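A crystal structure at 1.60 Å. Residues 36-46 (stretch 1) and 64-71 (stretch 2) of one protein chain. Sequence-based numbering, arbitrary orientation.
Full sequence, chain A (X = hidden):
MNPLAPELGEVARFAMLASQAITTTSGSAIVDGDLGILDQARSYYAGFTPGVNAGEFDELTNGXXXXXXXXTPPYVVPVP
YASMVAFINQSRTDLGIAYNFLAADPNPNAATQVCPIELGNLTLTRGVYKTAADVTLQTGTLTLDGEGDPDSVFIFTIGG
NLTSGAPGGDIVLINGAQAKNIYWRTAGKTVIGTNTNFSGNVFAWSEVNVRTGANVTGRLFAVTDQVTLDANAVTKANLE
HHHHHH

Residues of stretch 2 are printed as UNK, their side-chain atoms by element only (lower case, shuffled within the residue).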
ATOM      1  N   GLY A  36       3.676   1.783  10.583  1.00  7.62           N
ATOM      2  CA  GLY A  36       4.717   0.978  11.184  1.00  5.78           C
ATOM      3  C   GLY A  36       6.041   1.067  10.463  1.00  8.71           C
ATOM      4  O   GLY A  36       6.075   1.143   9.231  1.00  6.57           O
ATOM      5  N   ILE A  37       7.132   1.078  11.234  1.00  4.81           N
ATOM      6  CA  ILE A  37       8.487   0.905  10.729  1.00  8.84           C
ATOM      7  C   ILE A  37       9.029  -0.381  11.344  1.00  5.73           C
ATOM      8  O   ILE A  37       8.921  -0.584  12.560  1.00  7.10           O
ATOM      9  CB  ILE A  37       9.387   2.109  11.073  1.00  8.98           C
ATOM     10  CG1 ILE A  37       8.823   3.392  10.439  1.00  7.07           C
ATOM     11  CG2 ILE A  37      10.809   1.848  10.622  1.00  6.67           C
ATOM     12  CD1 ILE A  37       9.545   4.678  10.870  1.00  9.52           C
ATOM     13  N   LEU A  38       9.571  -1.263  10.504  1.00  5.01           N
ATOM     14  CA  LEU A  38       9.913  -2.608  10.956  1.00  4.85           C
ATOM     15  C   LEU A  38      11.358  -2.761  11.406  1.00  6.93           C
ATOM     16  O   LEU A  38      11.627  -3.567  12.306  1.00  7.77           O
ATOM     17  CB  LEU A  38       9.656  -3.632   9.840  1.00  5.67           C
ATOM     18  CG  LEU A  38       8.222  -3.779   9.320  1.00  3.69           C
ATOM     19  CD1 LEU A  38       8.225  -4.599   8.039  1.00  7.35           C
ATOM     20  CD2 LEU A  38       7.294  -4.423  10.345  1.00  7.52           C
ATOM     21  N   ASP A  39      12.300  -2.043  10.789  1.00  7.18           N
ATOM     22  CA  ASP A  39      13.712  -2.370  10.958  1.00  7.96           C
ATOM     23  C   ASP A  39      14.550  -1.165  11.356  1.00  6.87           C
ATOM     24  O   ASP A  39      15.776  -1.209  11.213  1.00  7.55           O
ATOM     25  CB  ASP A  39      14.283  -3.000   9.684  1.00  5.77           C
ATOM     26  CG  ASP A  39      13.562  -4.272   9.297  1.00  6.60           C
ATOM     27  OD1 ASP A  39      13.558  -5.214  10.115  1.00  9.40           O
ATOM     28  OD2 ASP A  39      12.997  -4.316   8.188  1.00  8.09           O
ATOM     29  N   GLN A  40      13.917  -0.097  11.842  1.00  7.69           N
ATOM     30  CA  GLN A  40      14.616   1.053  12.409  1.00  7.27           C
ATOM     31  C   GLN A  40      13.773   1.623  13.544  1.00  7.06           C
ATOM     32  O   GLN A  40      12.591   1.310  13.686  1.00  7.79           O
ATOM     33  CB  GLN A  40      14.897   2.147  11.369  1.00  7.67           C
ATOM     34  CG  GLN A  40      15.765   1.735  10.178  1.00  6.98           C
ATOM     35  CD  GLN A  40      17.248   1.561  10.520  1.00 13.17           C
ATOM     36  OE1 GLN A  40      17.660   1.740  11.664  1.00  7.48           O
ATOM     37  NE2 GLN A  40      18.050   1.205   9.517  1.00  8.47           N
ATOM     38  N   ALA A  41      14.402   2.470  14.358  1.00  7.11           N
ATOM     39  CA  ALA A  41      13.729   3.079  15.501  1.00 10.07           C
ATOM     40  C   ALA A  41      12.744   4.169  15.059  1.00  8.69           C
ATOM     41  O   ALA A  41      12.733   4.617  13.913  1.00  7.69           O
ATOM     42  CB  ALA A  41      14.754   3.670  16.467  1.00  7.62           C
ATOM     43  N   ARG A  42      11.904   4.591  16.014  1.00  7.42           N
ATOM     44  CA  ARG A  42      10.921   5.654  15.816  1.00  9.24           C
ATOM     45  C   ARG A  42      11.538   6.936  15.263  1.00  7.36           C
ATOM     46  O   ARG A  42      10.833   7.739  14.645  1.00  8.79           O
ATOM     47  CB  ARG A  42      10.219   5.940  17.156  1.00 10.05           C
ATOM     48  CG  ARG A  42       9.342   7.187  17.190  1.00  7.19           C
ATOM     49  CD  ARG A  42       8.390   7.153  18.376  1.00  7.97           C
ATOM     50  NE  ARG A  42       7.406   6.087  18.250  1.00  4.94           N
ATOM     51  CZ  ARG A  42       6.280   6.176  17.546  1.00  5.57           C
ATOM     52  NH1 ARG A  42       5.455   5.136  17.502  1.00  6.42           N
ATOM     53  NH2 ARG A  42       5.973   7.303  16.897  1.00  8.95           N
ATOM     54  N   SER A  43      12.837   7.147  15.477  1.00  9.89           N
ATOM     55  CA  SER A  43      13.498   8.326  14.928  1.00  8.75           C
ATOM     56  C   SER A  43      13.462   8.352  13.403  1.00  9.38           C
ATOM     57  O   SER A  43      13.698   9.406  12.799  1.00  8.84           O
ATOM     58  CB  SER A  43      14.941   8.384  15.423  1.00 10.76           C
ATOM     59  OG  SER A  43      15.659   7.234  15.024  1.00 12.19           O
ATOM     60  N   TYR A  44      13.146   7.235  12.761  1.00  8.45           N
ATOM     61  CA  TYR A  44      13.087   7.208  11.310  1.00  7.41           C
ATOM     62  C   TYR A  44      11.731   7.644  10.762  1.00  7.21           C
ATOM     63  O   TYR A  44      11.567   7.684   9.541  1.00  9.84           O
ATOM     64  CB  TYR A  44      13.463   5.806  10.798  1.00  7.95           C
ATOM     65  CG  TYR A  44      14.962   5.626  10.659  1.00  7.75           C
ATOM     66  CD1 TYR A  44      15.776   5.511  11.775  1.00 11.09           C
ATOM     67  CD2 TYR A  44      15.564   5.603   9.405  1.00 10.29           C
ATOM     68  CE1 TYR A  44      17.159   5.352  11.640  1.00  8.35           C
ATOM     69  CE2 TYR A  44      16.931   5.450   9.262  1.00 11.90           C
ATOM     70  CZ  TYR A  44      17.725   5.325  10.386  1.00 12.02           C
ATOM     71  OH  TYR A  44      19.085   5.181  10.244  1.00 15.14           O
ATOM     72  N   TYR A  45      10.761   7.965  11.627  1.00  7.77           N
ATOM     73  CA  TYR A  45       9.605   8.752  11.214  1.00  8.81           C
ATOM     74  C   TYR A  45      10.040  10.201  11.037  1.00 11.76           C
ATOM     75  O   TYR A  45      10.711  10.758  11.911  1.00  9.12           O
ATOM     76  CB  TYR A  45       8.492   8.685  12.265  1.00  8.06           C
ATOM     77  CG  TYR A  45       7.696   7.405  12.309  1.00  7.95           C
ATOM     78  CD1 TYR A  45       6.802   7.083  11.287  1.00  8.43           C
ATOM     79  CD2 TYR A  45       7.809   6.531  13.381  1.00  8.24           C
ATOM     80  CE1 TYR A  45       6.051   5.906  11.332  1.00  7.43           C
ATOM     81  CE2 TYR A  45       7.064   5.351  13.432  1.00  8.85           C
ATOM     82  CZ  TYR A  45       6.186   5.049  12.406  1.00  6.79           C
ATOM     83  OH  TYR A  45       5.446   3.881  12.453  1.00  6.97           O
ATOM     84  N   ALA A  46       9.670  10.814   9.912  1.00  7.14           N
ATOM     85  CA  ALA A  46      10.010  12.212   9.658  1.00  7.50           C
ATOM     86  C   ALA A  46       8.790  12.974   9.165  1.00  8.10           C
ATOM     87  O   ALA A  46       8.030  12.483   8.324  1.00  8.23           O
ATOM     88  CB  ALA A  46      11.151  12.344   8.637  1.00 10.76           C
ATOM     89  N   UNK A  64      -2.611   4.331  14.932  1.00  6.53           N
ATOM     90  CA  UNK A  64      -1.437   4.667  15.723  1.00  9.26           C
ATOM     91  C   UNK A  64      -0.185   4.307  14.936  1.00  8.81           C
ATOM     92  O   UNK A  64      -0.220   3.490  14.012  1.00  8.05           O
ATOM     93  c   UNK A  64      -2.633   3.243  19.167  1.00 13.72           C
ATOM     94  c   UNK A  64      -2.427   5.675  18.568  1.00 10.48           C
ATOM     95  c   UNK A  64      -2.585   4.259  18.029  1.00 12.88           C
ATOM     96  c   UNK A  64      -1.432   3.933  17.078  1.00 11.07           C
ATOM     97  N   UNK A  65       0.932   4.916  15.321  1.00  7.92           N
ATOM     98  CA  UNK A  65       2.230   4.586  14.753  1.00  7.56           C
ATOM     99  C   UNK A  65       3.020   3.687  15.698  1.00  9.50           C
ATOM    100  O   UNK A  65       2.846   3.722  16.919  1.00  7.25           O
ATOM    101  o   UNK A  65       3.326   6.548  15.653  1.00  8.28           O
ATOM    102  c   UNK A  65       3.036   5.848  14.453  1.00  4.90           C
ATOM    103  N   UNK A  66       3.899   2.873  15.112  1.00  6.76           N
ATOM    104  CA  UNK A  66       4.601   1.818  15.826  1.00  7.42           C
ATOM    105  C   UNK A  66       6.040   1.731  15.356  1.00  4.88           C
ATOM    106  O   UNK A  66       6.315   1.862  14.159  1.00  8.12           O
ATOM    107  c   UNK A  66       0.154   0.414  15.950  1.00  7.23           C
ATOM    108  o   UNK A  66      -1.252   0.143  17.851  1.00  9.14           O
ATOM    109  c   UNK A  66       0.009   0.219  17.306  1.00 10.55           C
ATOM    110  c   UNK A  66       2.556   0.368  16.202  1.00  7.22           C
ATOM    111  c   UNK A  66       3.927   0.457  15.600  1.00  6.57           C
ATOM    112  c   UNK A  66       2.386   0.175  17.569  1.00  8.71           C
ATOM    113  c   UNK A  66       1.420   0.487  15.401  1.00  5.20           C
ATOM    114  c   UNK A  66       1.119   0.110  18.127  1.00  7.78           C
ATOM    115  N   UNK A  67       6.948   1.506  16.307  1.00  6.21           N
ATOM    116  CA  UNK A  67       8.329   1.149  16.016  1.00  7.73           C
ATOM    117  C   UNK A  67       8.826   0.232  17.123  1.00 10.23           C
ATOM    118  O   UNK A  67       8.297   0.228  18.235  1.00  7.22           O
ATOM    119  c   UNK A  67       9.231   2.381  15.887  1.00  8.18           C
ATOM    120  N   UNK A  68       9.841  -0.570  16.799  1.00  8.33           N
ATOM    121  CA  UNK A  68      10.270  -1.613  17.719  1.00  7.88           C
ATOM    122  C   UNK A  68      10.963  -1.110  18.969  1.00  8.72           C
ATOM    123  O   UNK A  68      11.040  -1.850  19.959  1.00 11.66           O
ATOM    124  N   UNK A  69      11.478   0.115  18.948  1.00  7.44           N
ATOM    125  CA  UNK A  69      12.059   0.691  20.155  1.00 10.16           C
ATOM    126  C   UNK A  69      11.010   1.296  21.084  1.00  9.96           C
ATOM    127  O   UNK A  69      11.371   1.753  22.174  1.00 10.47           O
ATOM    128  c   UNK A  69      13.101   1.758  19.788  1.00 10.44           C
ATOM    129  o   UNK A  69      11.710   2.800  18.175  1.00 10.27           O
ATOM    130  o   UNK A  69      12.734   4.118  19.620  1.00  8.60           O
ATOM    131  c   UNK A  69      12.477   2.982  19.149  1.00 10.50           C
ATOM    132  N   UNK A  70       9.734   1.305  20.690  1.00  6.90           N
ATOM    133  CA  UNK A  70       8.682   1.885  21.526  1.00  7.52           C
ATOM    134  C   UNK A  70       8.622   1.172  22.868  1.00  8.68           C
ATOM    135  O   UNK A  70       8.330  -0.028  22.932  1.00  9.31           O
ATOM    136  c   UNK A  70       7.158   2.802  19.701  1.00  9.34           C
ATOM    137  o   UNK A  70       7.997   3.710  19.579  1.00  9.15           O
ATOM    138  o   UNK A  70       6.180   2.682  18.929  1.00  7.49           O
ATOM    139  c   UNK A  70       7.322   1.790  20.825  1.00  7.21           C
ATOM    140  N   UNK A  71       8.901   1.906  23.944  1.00  9.94           N
ATOM    141  CA  UNK A  71       8.891   1.318  25.274  1.00 10.00           C
ATOM    142  C   UNK A  71       7.504   1.421  25.897  1.00 11.06           C
ATOM    143  O   UNK A  71       6.710   2.308  25.564  1.00  8.51           O
ATOM    144  c   UNK A  71       9.921   2.005  26.176  1.00 14.39           C
ATOM    145  o   UNK A  71       9.615   3.378  26.363  1.00 17.85           O
TER
HETATM  146  O   HOH W   1      10.933  -0.749  14.153  1.00  6.83           O
HETATM  147  O   HOH W   2      13.760   6.409  18.255  1.00  9.02           O

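Position 64 carries four side-chain carbons and no heteroatom, forked at the second carbon, and none of them touches stretch 1. This is Leu-64. Its CA-to-CB bond points sideways, so the hydrocarbon shape alone identifies it; stretch 1 does not select the type.

Position 65 has one carbon followed by one oxygen. That oxygen lies 3.0 Å from Arg-42 NH2 and 3.2 Å from Arg-42 NH1, and both nitrogens donate hydrogen bonds to it. The residue is Ser-65. A hydroxyl on a single carbon keeps its acceptor close to the backbone, where the edge of the guanidinium arrives; the backbone oxygen helps too, taking a weak hydrogen bond from Arg-42 NH1 to Ser-65 O (3.0 Å).

At position 66 one carbon leads to a six-carbon ring bearing an oxygen. The nearest side-chain atom is CB, 4.5 Å from Gly-36 CA; the ring lies farther off. This is Tyr-66. The backbone does the bonding, so the contact sets little demand on the ring. Ile-37 N donates to Tyr-66 O (3.1 Å) in a parallel bridge that pairs Gly-36 with Tyr-66. Tyr-45 OH donates to the same Tyr-66 O at 2.8 Å, and Gly-36 CA makes a CA-H...O contact with it at 3.5 Å.

Position 67 has a single side-chain carbon. This CB points toward stretch 1, 3.5 Å from Arg-42 N and 3.9 Å from Arg-42 CB, with Tyr-45 CE2 4.4 Å away. The residue is Ala-67. A methyl group fits this close packing, adding apolar contact among many polar ones.

Position 68 has no side-chain atoms; its backbone nitrogen donates to a water, which in turn donates to Ile-37 O and Gln-40 O, linking the stretches. It is Gly-68. Space is not the reason that can be read here, since a CB would have room.

Position 69 shows two carbons, the second carrying two oxygens. Its CA-to-CB bond points toward stretch 1, and one oxygen accepts from Arg-42 N at 2.8 Å. This is Asp-69, and that oxygen is OD1. A short carboxylate suits this place, taking a backbone hydrogen at the start of the 3-10 segment; Asp-69 OD2 accepts from a second water, which is weakly bonded to Ser-43 N.

Position 70 has the same atoms, but its side chain starts sideways and its end comes nearer. The two oxygens face the guanidinium edge, one 2.8 Å from Arg-42 NE, the other 2.9 Å from Arg-42 NH1, both bonds nearly linear, as in a two-pronged salt bridge. It is Asp-70, with OD1 at NE and OD2 at NH1. Asp-70 OD2 also accepts from Ala-67 N (3.0 Å), bracing the type I turn from Ala-67 to Asp-70.

Position 71 has one carbon and one oxygen, out of reach of stretch 1. It is Ser-71, not selected by stretch 1; its hydroxyl bonds to a residue just beyond the stretch.

The contact thus combines a short parallel strand pairing with a turn whose two carboxylates bind Arg-42, with Ser-65, before the turn, adding further acceptors. Main-chain and Tyr-45 hydrogen bonds meet at Tyr-66 O, while Ser-65, Asp-69 and Asp-70 supply acceptors to the arginine's backbone and side chain.

Stretch 2 (64-71) LSYAGDDS
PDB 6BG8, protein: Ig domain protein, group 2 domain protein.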